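Local atomic coordinates of arginase, mitochondrial (Medicago truncatula, PDB entry 6VSS), a protein that hydrolyses L-arginine to urea and L-ornithine with two manganese ions per subunit, and also converts agmatine to putrescine and urea. Residues B[177-182]-B[212-217]; B[150-155]-B[302-307]; B[277-282]-B[321-326]. All blocks are in the same frame, centred on the assembly; numbering follows the deposited sequence.

Interaction 1: residues B[177-182]-B[212-217]; sequences AVDILH and YARRLV
Strands 178-183 and 213-221 lie next to each other in the parallel sheet of the arginase fold, joined by a beta-alpha-beta crossover through helix 203-209 and interrupted by a beta bulge, across which D179 binds R214 and R215. V178 pairs with A213, but I180 pairs with L216, so one extra residue on the second strand must be absorbed. There the side chain of D179, with CG anti to its own carbonyl carbon (chi1 -70°), reaches across to both arginines. R214 meets it side-on: R214 NE binds D179 OD1 at 3.0 Å and R214 NH2 binds D179 OD2 at 2.8 Å, each on a syn lone pair, with carboxylate and guanidinium planes only 8° apart. The backbone N of R215 comes to D179 OD1 from above the carboxylate plane, 3.1 Å away, so this oxygen is held from two directions. G258 N also binds D179 OD2, while R215 NH2 forms a salt bridge with E238. An alanine in place of D179 would probably loosen the bulge, since the R215 N-H and the R214 guanidinium would both lose their carboxylate partner. Among the apolar side chains, I180 lies alongside L216, both pointing the same way, and I180 CD1 touches A213 CB at 3.7 Å; I207 of helix 203-209 packs against I180 and A213. Further along, H182 bonds through NE2 to the manganese ligand D184 and through ND1 to Q218. Beside that imidazole, L216 CD1 sits 3.7 Å from H182 CB.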
ATOM      1  N   ALA B 177     -16.516 -38.633 -20.701  1.00 37.85           N
ATOM      2  CA  ALA B 177     -16.514 -37.164 -20.822  1.00 37.58           C
ATOM      3  C   ALA B 177     -17.173 -36.560 -19.575  1.00 37.10           C
ATOM      4  O   ALA B 177     -17.940 -37.255 -18.887  1.00 38.95           O
ATOM      5  CB  ALA B 177     -17.207 -36.757 -22.075  1.00 38.53           C
ATOM      6  N   VAL B 178     -16.842 -35.328 -19.257  1.00 34.19           N
ATOM      7  CA  VAL B 178     -17.519 -34.581 -18.179  1.00 33.79           C
ATOM      8  C   VAL B 178     -18.066 -33.340 -18.859  1.00 33.78           C
ATOM      9  O   VAL B 178     -17.594 -33.030 -19.977  1.00 35.38           O
ATOM     10  CB  VAL B 178     -16.546 -34.260 -17.011  1.00 33.31           C
ATOM     11  CG1 VAL B 178     -16.007 -35.525 -16.397  1.00 32.82           C
ATOM     12  CG2 VAL B 178     -15.387 -33.380 -17.429  1.00 32.31           C
ATOM     13  N   ASP B 179     -19.025 -32.660 -18.243  1.00 34.18           N
ATOM     14  CA  ASP B 179     -19.406 -31.285 -18.663  1.00 33.22           C
ATOM     15  C   ASP B 179     -18.606 -30.350 -17.774  1.00 30.04           C
ATOM     16  O   ASP B 179     -18.413 -30.727 -16.647  1.00 28.94           O
ATOM     17  CB  ASP B 179     -20.911 -31.030 -18.552  1.00 34.32           C
ATOM     18  CG  ASP B 179     -21.803 -31.761 -19.561  1.00 36.01           C
ATOM     19  OD1 ASP B 179     -21.297 -32.188 -20.630  1.00 35.89           O
ATOM     20  OD2 ASP B 179     -23.025 -31.862 -19.287  1.00 34.96           O
ATOM     21  N   ILE B 180     -18.219 -29.177 -18.272  1.00 29.16           N
ATOM     22  CA  ILE B 180     -17.424 -28.193 -17.499  1.00 27.19           C
ATOM     23  C   ILE B 180     -18.153 -26.862 -17.411  1.00 26.58           C
ATOM     24  O   ILE B 180     -18.667 -26.361 -18.398  1.00 26.50           O
ATOM     25  CB  ILE B 180     -16.018 -28.021 -18.073  1.00 27.59           C
ATOM     26  CG1 ILE B 180     -15.258 -29.346 -18.142  1.00 27.37           C
ATOM     27  CG2 ILE B 180     -15.271 -26.928 -17.301  1.00 26.41           C
ATOM     28  CD1 ILE B 180     -13.906 -29.211 -18.740  1.00 28.37           C
ATOM     29  N   LEU B 181     -18.172 -26.327 -16.215  1.00 25.47           N
ATOM     30  CA  LEU B 181     -18.594 -24.951 -15.936  1.00 24.73           C
ATOM     31  C   LEU B 181     -17.304 -24.240 -15.595  1.00 24.62           C
ATOM     32  O   LEU B 181     -16.618 -24.724 -14.680  1.00 23.53           O
ATOM     33  CB  LEU B 181     -19.539 -24.920 -14.741  1.00 24.01           C
ATOM     34  CG  LEU B 181     -19.850 -23.506 -14.264  1.00 23.69           C
ATOM     35  CD1 LEU B 181     -20.434 -22.673 -15.387  1.00 23.59           C
ATOM     36  CD2 LEU B 181     -20.797 -23.592 -13.064  1.00 24.32           C
ATOM     37  N   HIS B 182     -16.958 -23.226 -16.387  1.00 24.50           N
ATOM     38  CA  HIS B 182     -15.634 -22.582 -16.377  1.00 24.53           C
ATOM     39  C   HIS B 182     -15.890 -21.097 -16.193  1.00 25.31           C
ATOM     40  O   HIS B 182     -16.529 -20.496 -17.081  1.00 27.12           O
ATOM     41  CB  HIS B 182     -14.885 -22.986 -17.638  1.00 25.10           C
ATOM     42  CG  HIS B 182     -13.693 -22.140 -17.974  1.00 25.35           C
ATOM     43  ND1 HIS B 182     -13.351 -21.842 -19.289  1.00 25.47           N
ATOM     44  CD2 HIS B 182     -12.731 -21.602 -17.196  1.00 24.90           C
ATOM     45  CE1 HIS B 182     -12.218 -21.165 -19.290  1.00 25.86           C
ATOM     46  NE2 HIS B 182     -11.837 -20.984 -18.010  1.00 25.10           N
ATOM     47  N   TYR B 212     -12.111 -34.712 -23.732  1.00 40.94           N
ATOM     48  CA  TYR B 212     -12.248 -35.070 -22.296  1.00 39.84           C
ATOM     49  C   TYR B 212     -13.514 -34.430 -21.765  1.00 37.81           C
ATOM     50  O   TYR B 212     -13.983 -34.850 -20.743  1.00 36.23           O
ATOM     51  CB  TYR B 212     -11.023 -34.635 -21.494  1.00 40.64           C
ATOM     52  CG  TYR B 212      -9.759 -35.337 -21.913  1.00 41.28           C
ATOM     53  CD1 TYR B 212      -9.636 -36.707 -21.740  1.00 40.34           C
ATOM     54  CD2 TYR B 212      -8.707 -34.644 -22.507  1.00 41.23           C
ATOM     55  CE1 TYR B 212      -8.484 -37.373 -22.108  1.00 39.79           C
ATOM     56  CE2 TYR B 212      -7.542 -35.303 -22.878  1.00 41.13           C
ATOM     57  CZ  TYR B 212      -7.440 -36.671 -22.680  1.00 39.59           C
ATOM     58  OH  TYR B 212      -6.323 -37.352 -23.047  1.00 36.55           O
ATOM     59  N   ALA B 213     -14.023 -33.415 -22.456  1.00 39.05           N
ATOM     60  CA  ALA B 213     -15.229 -32.652 -22.054  1.00 38.80           C
ATOM     61  C   ALA B 213     -16.241 -32.652 -23.201  1.00 39.96           C
ATOM     62  O   ALA B 213     -15.801 -32.691 -24.362  1.00 39.75           O
ATOM     63  CB  ALA B 213     -14.856 -31.260 -21.641  1.00 38.14           C
ATOM     64  N   ARG B 214     -17.537 -32.654 -22.874  1.00 40.32           N
ATOM     65  CA  ARG B 214     -18.631 -32.524 -23.875  1.00 40.65           C
ATOM     66  C   ARG B 214     -19.074 -31.060 -23.910  1.00 38.30           C
ATOM     67  O   ARG B 214     -18.627 -30.354 -24.773  1.00 38.53           O
ATOM     68  CB  ARG B 214     -19.758 -33.489 -23.527  1.00 42.18           C
ATOM     69  CG  ARG B 214     -20.965 -33.403 -24.448  1.00 43.31           C
ATOM     70  CD  ARG B 214     -22.018 -34.387 -23.984  1.00 44.59           C
ATOM     71  NE  ARG B 214     -22.534 -33.964 -22.692  1.00 44.03           N
ATOM     72  CZ  ARG B 214     -23.748 -34.196 -22.252  1.00 44.04           C
ATOM     73  NH1 ARG B 214     -24.600 -34.886 -22.997  1.00 45.37           N
ATOM     74  NH2 ARG B 214     -24.097 -33.739 -21.061  1.00 44.43           N
ATOM     75  N   ARG B 215     -19.863 -30.618 -22.946  1.00 36.12           N
ATOM     76  CA  ARG B 215     -20.209 -29.202 -22.780  1.00 34.61           C
ATOM     77  C   ARG B 215     -19.088 -28.492 -22.023  1.00 34.35           C
ATOM     78  O   ARG B 215     -18.369 -29.121 -21.205  1.00 34.54           O
ATOM     79  CB  ARG B 215     -21.554 -29.108 -22.076  1.00 36.40           C
ATOM     80  CG  ARG B 215     -22.677 -29.749 -22.887  1.00 37.60           C
ATOM     81  CD  ARG B 215     -24.027 -29.513 -22.254  1.00 38.95           C
ATOM     82  NE  ARG B 215     -24.335 -28.101 -22.187  1.00 40.22           N
ATOM     83  CZ  ARG B 215     -25.198 -27.560 -21.338  1.00 40.74           C
ATOM     84  NH1 ARG B 215     -25.864 -28.301 -20.463  1.00 42.60           N
ATOM     85  NH2 ARG B 215     -25.409 -26.264 -21.376  1.00 40.62           N
ATOM     86  N   LEU B 216     -18.836 -27.268 -22.430  1.00 33.37           N
ATOM     87  CA  LEU B 216     -17.927 -26.341 -21.735  1.00 32.07           C
ATOM     88  C   LEU B 216     -18.694 -25.036 -21.647  1.00 30.83           C
ATOM     89  O   LEU B 216     -18.868 -24.381 -22.669  1.00 33.65           O
ATOM     90  CB  LEU B 216     -16.643 -26.190 -22.536  1.00 31.93           C
ATOM     91  CG  LEU B 216     -15.727 -25.027 -22.144  1.00 32.07           C
ATOM     92  CD1 LEU B 216     -15.447 -24.999 -20.651  1.00 30.69           C
ATOM     93  CD2 LEU B 216     -14.431 -25.136 -22.948  1.00 32.46           C
ATOM     94  N   VAL B 217     -19.180 -24.703 -20.486  1.00 29.54           N
ATOM     95  CA  VAL B 217     -20.003 -23.480 -20.300  1.00 29.54           C
ATOM     96  C   VAL B 217     -19.105 -22.438 -19.668  1.00 29.01           C
ATOM     97  O   VAL B 217     -18.641 -22.725 -18.573  1.00 29.30           O
ATOM     98  CB  VAL B 217     -21.210 -23.795 -19.424  1.00 28.78           C
ATOM     99  CG1 VAL B 217     -22.088 -22.578 -19.235  1.00 29.20           C
ATOM    100  CG2 VAL B 217     -21.975 -24.964 -19.998  1.00 29.21           C
TER

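Interaction 2: residues B[150-155]-B[302-307]; sequences PLRPLV and QGDIVG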
ATOM      1  N   PRO B 150     -14.414 -41.575  -0.156  1.00 36.72           N
ATOM      2  CA  PRO B 150     -15.314 -40.728  -0.930  1.00 34.74           C
ATOM      3  C   PRO B 150     -14.660 -39.399  -1.340  1.00 35.35           C
ATOM      4  O   PRO B 150     -15.385 -38.474  -1.629  1.00 33.94           O
ATOM      5  CB  PRO B 150     -16.412 -40.456   0.104  1.00 35.68           C
ATOM      6  CG  PRO B 150     -15.663 -40.345   1.414  1.00 34.25           C
ATOM      7  CD  PRO B 150     -14.435 -41.220   1.262  1.00 34.99           C
ATOM      8  N   LEU B 151     -13.326 -39.329  -1.307  1.00 33.89           N
ATOM      9  CA  LEU B 151     -12.605 -38.069  -1.624  1.00 33.74           C
ATOM     10  C   LEU B 151     -12.881 -37.691  -3.072  1.00 32.83           C
ATOM     11  O   LEU B 151     -12.846 -38.590  -3.960  1.00 32.67           O
ATOM     12  CB  LEU B 151     -11.101 -38.233  -1.446  1.00 33.49           C
ATOM     13  CG  LEU B 151     -10.619 -38.706  -0.077  1.00 32.41           C
ATOM     14  CD1 LEU B 151      -9.113 -38.532   0.004  1.00 32.11           C
ATOM     15  CD2 LEU B 151     -11.328 -37.966   1.044  1.00 32.59           C
ATOM     16  N   ARG B 152     -13.057 -36.397  -3.307  1.00 30.91           N
ATOM     17  CA  ARG B 152     -13.212 -35.788  -4.648  1.00 30.55           C
ATOM     18  C   ARG B 152     -12.244 -34.592  -4.731  1.00 30.24           C
ATOM     19  O   ARG B 152     -12.221 -33.777  -3.818  1.00 27.43           O
ATOM     20  CB  ARG B 152     -14.665 -35.452  -4.964  1.00 32.03           C
ATOM     21  CG  ARG B 152     -15.556 -36.664  -5.164  1.00 33.98           C
ATOM     22  CD  ARG B 152     -16.889 -36.292  -5.772  1.00 35.57           C
ATOM     23  NE  ARG B 152     -17.787 -37.422  -5.695  1.00 36.00           N
ATOM     24  CZ  ARG B 152     -18.890 -37.605  -6.392  1.00 37.66           C
ATOM     25  NH1 ARG B 152     -19.302 -36.714  -7.267  1.00 36.64           N
ATOM     26  NH2 ARG B 152     -19.598 -38.697  -6.201  1.00 41.55           N
ATOM     27  N   PRO B 153     -11.454 -34.502  -5.810  1.00 29.41           N
ATOM     28  CA  PRO B 153     -10.382 -33.516  -5.944  1.00 29.67           C
ATOM     29  C   PRO B 153     -10.885 -32.090  -6.190  1.00 28.33           C
ATOM     30  O   PRO B 153     -11.564 -31.844  -7.198  1.00 27.21           O
ATOM     31  CB  PRO B 153      -9.610 -34.013  -7.165  1.00 30.07           C
ATOM     32  CG  PRO B 153     -10.677 -34.650  -7.975  1.00 31.35           C
ATOM     33  CD  PRO B 153     -11.448 -35.438  -6.933  1.00 30.86           C
ATOM     34  N   LEU B 154     -10.599 -31.218  -5.232  1.00 27.65           N
ATOM     35  CA  LEU B 154     -10.740 -29.743  -5.370  1.00 26.53           C
ATOM     36  C   LEU B 154      -9.298 -29.192  -5.459  1.00 25.14           C
ATOM     37  O   LEU B 154      -8.583 -29.139  -4.482  1.00 23.33           O
ATOM     38  CB  LEU B 154     -11.607 -29.200  -4.228  1.00 26.15           C
ATOM     39  CG  LEU B 154     -12.260 -27.843  -4.503  1.00 26.76           C
ATOM     40  CD1 LEU B 154     -13.241 -27.433  -3.386  1.00 27.12           C
ATOM     41  CD2 LEU B 154     -11.161 -26.776  -4.639  1.00 25.71           C
ATOM     42  N   VAL B 155      -8.836 -28.966  -6.685  1.00 25.54           N
ATOM     43  CA  VAL B 155      -7.446 -28.550  -6.963  1.00 25.35           C
ATOM     44  C   VAL B 155      -7.264 -27.056  -6.673  1.00 24.72           C
ATOM     45  O   VAL B 155      -8.096 -26.213  -7.135  1.00 24.84           O
ATOM     46  CB  VAL B 155      -7.049 -28.975  -8.377  1.00 25.80           C
ATOM     47  CG1 VAL B 155      -5.699 -28.421  -8.776  1.00 25.52           C
ATOM     48  CG2 VAL B 155      -7.084 -30.509  -8.499  1.00 25.74           C
ATOM     49  N   GLN B 302     -27.176 -27.672 -11.124  1.00 40.21           N
ATOM     50  CA  GLN B 302     -27.542 -29.098 -10.991  1.00 40.62           C
ATOM     51  C   GLN B 302     -26.533 -29.942 -11.760  1.00 37.88           C
ATOM     52  O   GLN B 302     -26.083 -29.556 -12.847  1.00 39.11           O
ATOM     53  CB  GLN B 302     -28.984 -29.312 -11.494  1.00 42.91           C
ATOM     54  CG  GLN B 302     -29.974 -28.518 -10.649  1.00 45.39           C
ATOM     55  CD  GLN B 302     -31.429 -28.628 -11.014  1.00 47.73           C
ATOM     56  OE1 GLN B 302     -31.823 -28.547 -12.175  1.00 49.68           O
ATOM     57  NE2 GLN B 302     -32.241 -28.764  -9.987  1.00 48.89           N
ATOM     58  N   GLY B 303     -26.252 -31.109 -11.232  1.00 35.95           N
ATOM     59  CA  GLY B 303     -25.300 -32.061 -11.816  1.00 34.89           C
ATOM     60  C   GLY B 303     -24.447 -32.661 -10.717  1.00 34.57           C
ATOM     61  O   GLY B 303     -24.306 -32.080  -9.616  1.00 32.22           O
ATOM     62  N   ASP B 304     -23.926 -33.837 -10.990  1.00 35.17           N
ATOM     63  CA  ASP B 304     -22.994 -34.544 -10.101  1.00 35.41           C
ATOM     64  C   ASP B 304     -21.620 -33.904 -10.302  1.00 33.26           C
ATOM     65  O   ASP B 304     -20.941 -34.253 -11.281  1.00 32.73           O
ATOM     66  CB  ASP B 304     -23.064 -36.027 -10.468  1.00 37.02           C
ATOM     67  CG  ASP B 304     -22.168 -36.880  -9.626  1.00 37.88           C
ATOM     68  OD1 ASP B 304     -21.818 -36.395  -8.534  1.00 38.04           O
ATOM     69  OD2 ASP B 304     -21.769 -37.977 -10.122  1.00 41.37           O
ATOM     70  N   ILE B 305     -21.206 -33.023  -9.390  1.00 33.36           N
ATOM     71  CA  ILE B 305     -19.834 -32.439  -9.366  1.00 30.61           C
ATOM     72  C   ILE B 305     -18.809 -33.492  -8.911  1.00 29.25           C
ATOM     73  O   ILE B 305     -18.814 -33.935  -7.722  1.00 28.40           O
ATOM     74  CB  ILE B 305     -19.777 -31.153  -8.535  1.00 31.05           C
ATOM     75  CG1 ILE B 305     -20.893 -30.196  -8.947  1.00 31.90           C
ATOM     76  CG2 ILE B 305     -18.407 -30.512  -8.678  1.00 30.02           C
ATOM     77  CD1 ILE B 305     -21.146 -29.116  -7.939  1.00 33.31           C
ATOM     78  N   VAL B 306     -17.941 -33.858  -9.859  1.00 28.49           N
ATOM     79  CA  VAL B 306     -16.883 -34.897  -9.703  1.00 29.60           C
ATOM     80  C   VAL B 306     -15.503 -34.270  -9.441  1.00 29.73           C
ATOM     81  O   VAL B 306     -14.612 -34.937  -8.879  1.00 30.01           O
ATOM     82  CB  VAL B 306     -16.862 -35.858 -10.900  1.00 29.00           C
ATOM     83  CG1 VAL B 306     -18.221 -36.485 -11.040  1.00 30.72           C
ATOM     84  CG2 VAL B 306     -16.461 -35.205 -12.195  1.00 29.07           C
ATOM     85  N   GLY B 307     -15.289 -33.016  -9.825  1.00 31.83           N
ATOM     86  CA  GLY B 307     -14.050 -32.318  -9.476  1.00 29.40           C
ATOM     87  C   GLY B 307     -14.176 -30.833  -9.693  1.00 29.26           C
ATOM     88  O   GLY B 307     -15.158 -30.392 -10.278  1.00 28.23           O
TER
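NH1 of R152 is gripped twice across this contact, by a carboxylate oxygen and by a backbone carbonyl. R152 NH1 meets D304 OD1 on its syn lone pair at 2.8 Å, forming a salt bridge, and I305 O accepts from R152 NH1 at 2.9 Å. Both acceptors lie at the edge of the guanidinium, near its plane. The approach to the carbonyl is less regular, because NH1 stands above the I305 carbonyl plane and off its lone pairs. R152 gets there with its chain extended from CG to NE, crossing D304 at about a right angle, and the carboxylate is turned 59° from the guanidinium plane. Strands 151-157 and 305-311 are neighbours in the parallel sheet, yet here their short segments diverge by 64°. Where the two backbones come closest, P153 CD rests 3.7 Å from V306 O, and P153 O takes a CA-H...O contact from G307 CA at 3.4 Å. D304 OD1 also forms a salt bridge with K341 NZ, at the last residue of the chain. With two positive groups sharing one oxygen, D304 is likely to stay ionised, and the charges tie the residue just before strand 305-311 to both strand 151-157 and the C-terminus.

Interaction 3: residues B[277-282]-B[321-326]; sequences IAPGVS and DGITAL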
ATOM      1  N   ILE B 277     -12.703  -6.490  -6.899  1.00 25.11           N
ATOM      2  CA  ILE B 277     -13.033  -7.605  -5.963  1.00 25.95           C
ATOM      3  C   ILE B 277     -11.794  -8.501  -5.771  1.00 24.43           C
ATOM      4  O   ILE B 277     -11.501  -8.953  -4.629  1.00 26.24           O
ATOM      5  CB  ILE B 277     -14.246  -8.404  -6.522  1.00 27.13           C
ATOM      6  CG1 ILE B 277     -15.478  -7.546  -6.831  1.00 29.25           C
ATOM      7  CG2 ILE B 277     -14.656  -9.506  -5.594  1.00 27.43           C
ATOM      8  CD1 ILE B 277     -15.790  -6.583  -5.734  1.00 31.08           C
ATOM      9  N   ALA B 278     -11.099  -8.780  -6.850  1.00 23.05           N
ATOM     10  CA  ALA B 278     -10.018  -9.776  -6.925  1.00 22.90           C
ATOM     11  C   ALA B 278      -8.763  -9.127  -7.487  1.00 22.51           C
ATOM     12  O   ALA B 278      -8.396  -9.440  -8.591  1.00 24.01           O
ATOM     13  CB  ALA B 278     -10.447 -10.949  -7.766  1.00 21.85           C
ATOM     14  N   PRO B 279      -8.128  -8.172  -6.795  1.00 22.42           N
ATOM     15  CA  PRO B 279      -6.935  -7.549  -7.320  1.00 21.96           C
ATOM     16  C   PRO B 279      -5.743  -8.511  -7.429  1.00 21.54           C
ATOM     17  O   PRO B 279      -4.913  -8.313  -8.237  1.00 21.39           O
ATOM     18  CB  PRO B 279      -6.653  -6.386  -6.362  1.00 21.95           C
ATOM     19  CG  PRO B 279      -7.416  -6.699  -5.123  1.00 22.56           C
ATOM     20  CD  PRO B 279      -8.533  -7.632  -5.517  1.00 22.57           C
ATOM     21  N   GLY B 280      -5.749  -9.556  -6.617  1.00 21.11           N
ATOM     22  CA  GLY B 280      -4.658 -10.528  -6.532  1.00 21.63           C
ATOM     23  C   GLY B 280      -4.699 -11.500  -7.690  1.00 21.23           C
ATOM     24  O   GLY B 280      -4.951 -12.647  -7.435  1.00 21.23           O
ATOM     25  N   VAL B 281      -4.516 -11.035  -8.931  1.00 21.64           N
ATOM     26  CA  VAL B 281      -4.434 -11.923 -10.136  1.00 22.31           C
ATOM     27  C   VAL B 281      -3.343 -11.383 -11.057  1.00 23.15           C
ATOM     28  O   VAL B 281      -3.053 -10.179 -10.955  1.00 23.67           O
ATOM     29  CB  VAL B 281      -5.783 -11.983 -10.892  1.00 22.17           C
ATOM     30  CG1 VAL B 281      -6.877 -12.605 -10.034  1.00 23.18           C
ATOM     31  CG2 VAL B 281      -6.252 -10.635 -11.392  1.00 22.12           C
ATOM     32  N   SER B 282      -2.832 -12.187 -11.979  1.00 23.67           N
ATOM     33  CA  SER B 282      -1.871 -11.749 -13.017  1.00 25.69           C
ATOM     34  C   SER B 282      -2.534 -10.848 -14.089  1.00 25.81           C
ATOM     35  O   SER B 282      -1.886  -9.876 -14.505  1.00 27.25           O
ATOM     36  CB  SER B 282      -1.188 -12.974 -13.639  1.00 27.29           C
ATOM     37  OG  SER B 282      -0.385 -13.645 -12.666  1.00 29.21           O
ATOM     38  N   ASP B 321      -3.831  -6.510   3.007  1.00 32.26           N
ATOM     39  CA  ASP B 321      -4.777  -7.270   3.867  1.00 32.65           C
ATOM     40  C   ASP B 321      -5.065  -8.677   3.314  1.00 30.49           C
ATOM     41  O   ASP B 321      -5.730  -9.395   3.973  1.00 31.46           O
ATOM     42  CB  ASP B 321      -6.079  -6.493   4.057  1.00 34.92           C
ATOM     43  CG  ASP B 321      -6.730  -6.050   2.756  1.00 38.60           C
ATOM     44  OD1 ASP B 321      -6.603  -6.748   1.765  1.00 38.78           O
ATOM     45  OD2 ASP B 321      -7.408  -5.050   2.764  1.00 43.63           O
ATOM     46  N   GLY B 322      -4.580  -9.032   2.133  1.00 29.41           N
ATOM     47  CA  GLY B 322      -4.825 -10.375   1.576  1.00 28.03           C
ATOM     48  C   GLY B 322      -6.278 -10.588   1.194  1.00 28.11           C
ATOM     49  O   GLY B 322      -6.732 -11.699   1.307  1.00 27.99           O
ATOM     50  N   ILE B 323      -6.971  -9.547   0.739  1.00 26.91           N
ATOM     51  CA  ILE B 323      -8.410  -9.694   0.368  1.00 26.08           C
ATOM     52  C   ILE B 323      -8.604 -10.824  -0.659  1.00 24.33           C
ATOM     53  O   ILE B 323      -9.500 -11.599  -0.490  1.00 23.36           O
ATOM     54  CB  ILE B 323      -9.033  -8.352  -0.073  1.00 27.33           C
ATOM     55  CG1 ILE B 323     -10.556  -8.415  -0.154  1.00 28.96           C
ATOM     56  CG2 ILE B 323      -8.427  -7.798  -1.343  1.00 26.94           C
ATOM     57  CD1 ILE B 323     -11.213  -9.070   1.021  1.00 30.27           C
ATOM     58  N   THR B 324      -7.747 -10.931  -1.649  1.00 22.64           N
ATOM     59  CA  THR B 324      -7.965 -11.961  -2.688  1.00 22.42           C
ATOM     60  C   THR B 324      -7.758 -13.352  -2.111  1.00 21.79           C
ATOM     61  O   THR B 324      -8.404 -14.253  -2.583  1.00 21.99           O
ATOM     62  CB  THR B 324      -7.160 -11.743  -3.958  1.00 22.10           C
ATOM     63  OG1 THR B 324      -7.320 -10.373  -4.239  1.00 22.13           O
ATOM     64  CG2 THR B 324      -7.626 -12.546  -5.143  1.00 21.74           C
ATOM     65  N   ALA B 325      -6.907 -13.546  -1.118  1.00 22.63           N
ATOM     66  CA  ALA B 325      -6.775 -14.870  -0.467  1.00 22.57           C
ATOM     67  C   ALA B 325      -8.148 -15.294   0.092  1.00 22.21           C
ATOM     68  O   ALA B 325      -8.578 -16.456  -0.097  1.00 21.13           O
ATOM     69  CB  ALA B 325      -5.716 -14.836   0.605  1.00 23.16           C
ATOM     70  N   LEU B 326      -8.811 -14.342   0.759  1.00 22.49           N
ATOM     71  CA  LEU B 326     -10.164 -14.544   1.342  1.00 23.80           C
ATOM     72  C   LEU B 326     -11.168 -14.819   0.218  1.00 22.61           C
ATOM     73  O   LEU B 326     -11.971 -15.752   0.374  1.00 21.20           O
ATOM     74  CB  LEU B 326     -10.553 -13.289   2.129  1.00 26.45           C
ATOM     75  CG  LEU B 326     -10.034 -13.240   3.562  1.00 30.07           C
ATOM     76  CD1 LEU B 326     -10.500 -11.977   4.268  1.00 32.97           C
ATOM     77  CD2 LEU B 326     -10.472 -14.474   4.334  1.00 31.81           C
TER
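T324, in the first turn of helix 323-339, directs its side chain at the loop 277-282. T324 CB lies 3.7 Å from G280 N, and from there the two branches part. T324 OG1, anti to the threonine carbonyl carbon (chi1 -45°), accepts the N-H of G280 N at 3.0 Å with an angle of 148° at the hydrogen. The same hydroxyl also bonds D318 OD1, so it is held between the loop and the segment leading into the helix, where D318 OD2 in turn receives the backbone N of A325. The ring of P279 passes close by, P279 CD being 3.3 Å from T324 OG1, but the proline nitrogen has no hydrogen to share. T324 CG2, anti to the backbone N, lies against G280 O at 3.5 Å and reaches A278 CB at 4.2 Å. In the fold, this places the loop that follows the manganese-binding strand 264-269 against the N-terminal end of the last helix, with G322 at the N-cap position. A278 lies near the metal site without touching it, its side chain about 7 Å from that of the ligand D271 at the nearest atoms. G280 forms the centre of an inverse gamma turn, closed by V281 N bonding P279 O at 2.8 Å; a CB at G280 would point toward T324 and would probably clash with T324 CB. P275 of a second subunit packs on I323, and S276 of that subunit on I277, so the contact borders an interface of the hexamer. The same CG-CD edge of P279 that passes T324 OG1 meets I323 CG2, the two side chains crossing at about a right angle with I323 CG2 4.1 Å from P279 CG.

Interactions 1 and 2 belong to the same parallel sheet, their centres 13 Å apart, and touch through V178 CG1 and V306 CG2. Along the chain, interaction 1 is nested within the loop that interaction 2 closes. Interaction 3 lies across the chain's centre, about 27 Å from interaction 1 and 25 Å from interaction 2, centre to centre, and touches neither. It follows interaction 1 in sequence but alternates with interaction 2: 277-282 lies between 150-155 and 302-307, while 321-326 follows both. Helix 323-339 comes next after strand 305-311. Strand 178-183 of interaction 1 leads to manganese ligands D184 and D188, interaction 2 lies away from the annotated sites, and interaction 3 lies at a subunit interface.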